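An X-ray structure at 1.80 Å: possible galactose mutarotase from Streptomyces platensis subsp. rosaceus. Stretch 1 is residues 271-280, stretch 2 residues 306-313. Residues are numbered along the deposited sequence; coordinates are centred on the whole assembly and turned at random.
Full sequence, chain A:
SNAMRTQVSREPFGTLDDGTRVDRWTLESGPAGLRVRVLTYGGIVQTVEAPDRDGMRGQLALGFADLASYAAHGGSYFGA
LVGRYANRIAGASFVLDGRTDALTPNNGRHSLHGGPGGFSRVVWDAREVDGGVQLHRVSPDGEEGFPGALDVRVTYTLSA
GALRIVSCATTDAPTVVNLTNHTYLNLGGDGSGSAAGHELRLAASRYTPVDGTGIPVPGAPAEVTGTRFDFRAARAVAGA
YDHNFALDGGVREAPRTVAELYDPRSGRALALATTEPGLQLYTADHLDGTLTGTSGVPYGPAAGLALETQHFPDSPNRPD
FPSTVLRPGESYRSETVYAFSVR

Stretch 1 271-280: ALATTEPGLQ
Stretch 2, residues 306-313: ALETQHFP

Two strands joined by a turn can meet one partner differently, the first by side chains, the second by backbone and side chains, and this mutarotase-like chain illustrates the principle. Strand 271-274 runs nearly parallel to strand 306-310, at 15° with axes 8.9 Å apart, too far for backbone pairing. Its alternation instead sends L272 and T274 toward the partner and A273 away. L272 (chi1 t, chi2 p; phi/psi -106/121) packs its CD2 3.7 Å from CB of L307, a purely apolar contact. T274 (chi1 t) brings OG1 to 3.4 Å from CB of T309 (chi1 p); the same OG1 accepts a hydrogen bond from N of E276 at 3.1 Å, bracing the turn.

At the turn, E276 (-70/155; chi1 m, chi2 m) accepts a hydrogen bond at OE1 from ND1 of H311 at 2.7 Å, although the position of OE1 is less certain. P277 (-88/-12; C-gamma endo) lays CG over the face of that imidazole (chi1 m), 3.8 Å from the ring centroid, a CH-pi contact.

Strand 278-280 then pairs antiparallel (149°, axes 4.4 Å apart) with 306-310, extended through T309 (-78/136) and Q310 (-168/168), in the register G278-Q310, L279-T309 (CA to CA 4.4 Å), Q280-E308. G278 (-134/162) gives a weak hydrogen bond from N to O of Q310, and Q310 N donates to G278 O, both 2.9 Å. A CB here would clash with O of Q310 and CD1 of F312 (chi1 m), whose ring edge faces G278 CA. L279 (-144/124; both chi t), in a non-hydrogen-bonded pair, shares a sheet face with T309 and sets CD2 3.9 Å from CD2 of L307 (m, t). Q280 (-90/125; t, p) forms the next hydrogen-bonded pair, with E308: Q280 N donates to E308 O at 2.8 Å, and E308 N donates to Q280 O at 2.9 Å. On the face shared with Q310 (p, t), amide complementarity lets Q310 NE2 hydrogen-bond to Q280 OE1 at 2.8 Å.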

# COMPACT_ATOMS: atom_id res chain seq x y z
N ALA A 271 6.84 -12.96 1.91
CA ALA A 271 8.07 -12.31 1.46
C ALA A 271 7.66 -11.18 0.54
O ALA A 271 6.98 -11.40 -0.47
CB ALA A 271 8.97 -13.30 0.73
N LEU A 272 8.05 -9.96 0.90
CA LEU A 272 7.66 -8.77 0.15
C LEU A 272 8.87 -8.28 -0.63
O LEU A 272 9.91 -7.98 -0.04
CB LEU A 272 7.23 -7.66 1.14
CG LEU A 272 6.60 -6.40 0.55
CD1 LEU A 272 5.33 -6.75 -0.20
CD2 LEU A 272 6.29 -5.35 1.62
N ALA A 273 8.74 -8.21 -1.95
CA ALA A 273 9.83 -7.74 -2.82
C ALA A 273 9.41 -6.46 -3.51
O ALA A 273 8.24 -6.29 -3.86
CB ALA A 273 10.20 -8.80 -3.83
N THR A 274 10.36 -5.54 -3.71
CA THR A 274 10.01 -4.26 -4.30
C THR A 274 11.19 -3.59 -4.99
O THR A 274 12.35 -3.89 -4.71
CB THR A 274 9.42 -3.29 -3.25
OG1 THR A 274 8.85 -2.15 -3.91
CG2 THR A 274 10.49 -2.82 -2.26
N THR A 275 10.86 -2.67 -5.90
CA THR A 275 11.84 -1.79 -6.53
C THR A 275 12.06 -0.53 -5.70
O THR A 275 13.02 0.21 -5.90
CB THR A 275 11.32 -1.35 -7.90
OG1 THR A 275 10.00 -0.83 -7.75
CG2 THR A 275 11.29 -2.54 -8.87
N GLU A 276 11.14 -0.28 -4.76
CA GLU A 276 11.14 0.97 -3.99
C GLU A 276 12.29 1.09 -3.00
O GLU A 276 12.81 0.08 -2.52
CB GLU A 276 9.81 1.10 -3.23
CG GLU A 276 8.60 1.32 -4.14
CD GLU A 276 8.57 2.72 -4.73
OE1 GLU A 276 9.05 3.66 -4.08
OE2 GLU A 276 8.06 2.88 -5.86
N PRO A 277 12.67 2.34 -2.65
CA PRO A 277 13.74 2.57 -1.68
C PRO A 277 13.26 2.61 -0.23
O PRO A 277 14.07 2.62 0.71
CB PRO A 277 14.25 3.95 -2.07
CG PRO A 277 12.98 4.66 -2.55
CD PRO A 277 12.21 3.59 -3.28
N GLY A 278 11.95 2.69 -0.04
CA GLY A 278 11.42 2.87 1.30
C GLY A 278 10.27 1.94 1.61
O GLY A 278 9.62 1.37 0.72
N LEU A 279 10.00 1.79 2.90
CA LEU A 279 8.87 0.99 3.35
C LEU A 279 8.28 1.65 4.58
O LEU A 279 8.98 1.88 5.56
CB LEU A 279 9.33 -0.44 3.66
CG LEU A 279 8.30 -1.46 4.15
CD1 LEU A 279 8.73 -2.87 3.74
CD2 LEU A 279 8.20 -1.43 5.66
N GLN A 280 6.99 1.96 4.52
CA GLN A 280 6.29 2.47 5.70
C GLN A 280 5.74 1.28 6.47
O GLN A 280 5.02 0.46 5.91
CB GLN A 280 5.14 3.38 5.28
CG GLN A 280 4.53 4.19 6.43
CD GLN A 280 5.36 5.40 6.78
OE1 GLN A 280 6.28 5.78 6.04
NE2 GLN A 280 5.06 6.01 7.93
N ALA A 306 0.42 -2.79 7.99
CA ALA A 306 0.61 -2.32 6.62
C ALA A 306 2.10 -2.16 6.34
O ALA A 306 2.82 -1.51 7.11
CB ALA A 306 -0.12 -0.99 6.38
N LEU A 307 2.56 -2.78 5.26
CA LEU A 307 3.93 -2.62 4.79
C LEU A 307 3.85 -1.96 3.43
O LEU A 307 3.63 -2.64 2.43
CB LEU A 307 4.62 -3.97 4.68
CG LEU A 307 4.72 -4.79 5.97
CD1 LEU A 307 5.18 -6.21 5.70
CD2 LEU A 307 5.67 -4.12 6.92
N GLU A 308 3.99 -0.65 3.39
CA GLU A 308 3.77 0.11 2.16
C GLU A 308 5.09 0.49 1.53
O GLU A 308 5.84 1.31 2.07
CB GLU A 308 2.98 1.38 2.45
CG GLU A 308 1.79 1.16 3.37
CD GLU A 308 1.41 2.42 4.11
OE1 GLU A 308 1.38 3.49 3.47
OE2 GLU A 308 1.15 2.35 5.33
N THR A 309 5.37 -0.09 0.36
CA THR A 309 6.62 0.23 -0.34
C THR A 309 6.43 1.57 -1.03
O THR A 309 5.40 1.83 -1.64
CB THR A 309 6.95 -0.86 -1.36
OG1 THR A 309 5.85 -1.00 -2.25
CG2 THR A 309 7.17 -2.20 -0.65
N GLN A 310 7.44 2.44 -0.92
CA GLN A 310 7.23 3.83 -1.28
C GLN A 310 8.55 4.59 -1.38
O GLN A 310 9.60 4.08 -0.98
CB GLN A 310 6.38 4.48 -0.19
CG GLN A 310 7.09 4.44 1.17
CD GLN A 310 6.38 5.24 2.23
OE1 GLN A 310 5.21 5.59 2.07
NE2 GLN A 310 7.08 5.54 3.33
N HIS A 311 8.49 5.80 -1.93
CA HIS A 311 9.56 6.76 -1.70
C HIS A 311 9.31 7.44 -0.35
O HIS A 311 8.22 7.33 0.21
CB HIS A 311 9.64 7.78 -2.85
CG HIS A 311 10.42 7.29 -4.03
ND1 HIS A 311 10.19 6.07 -4.62
CD2 HIS A 311 11.43 7.87 -4.73
CE1 HIS A 311 11.03 5.91 -5.64
NE2 HIS A 311 11.79 6.98 -5.72
N PHE A 312 10.32 8.11 0.19
CA PHE A 312 10.29 8.60 1.57
C PHE A 312 9.25 9.71 1.78
O PHE A 312 8.98 10.50 0.87
CB PHE A 312 11.66 9.16 1.99
CG PHE A 312 12.80 8.17 1.91
CD1 PHE A 312 12.58 6.82 1.67
CD2 PHE A 312 14.10 8.62 2.10
CE1 PHE A 312 13.66 5.93 1.62
CE2 PHE A 312 15.17 7.74 2.05
CZ PHE A 312 14.95 6.40 1.81
N PRO A 313 8.66 9.79 2.99
CA PRO A 313 7.74 10.89 3.34
C PRO A 313 8.37 12.24 3.08
O PRO A 313 9.57 12.42 3.32
CB PRO A 313 7.53 10.70 4.85
CG PRO A 313 7.72 9.23 5.06
CD PRO A 313 8.80 8.81 4.10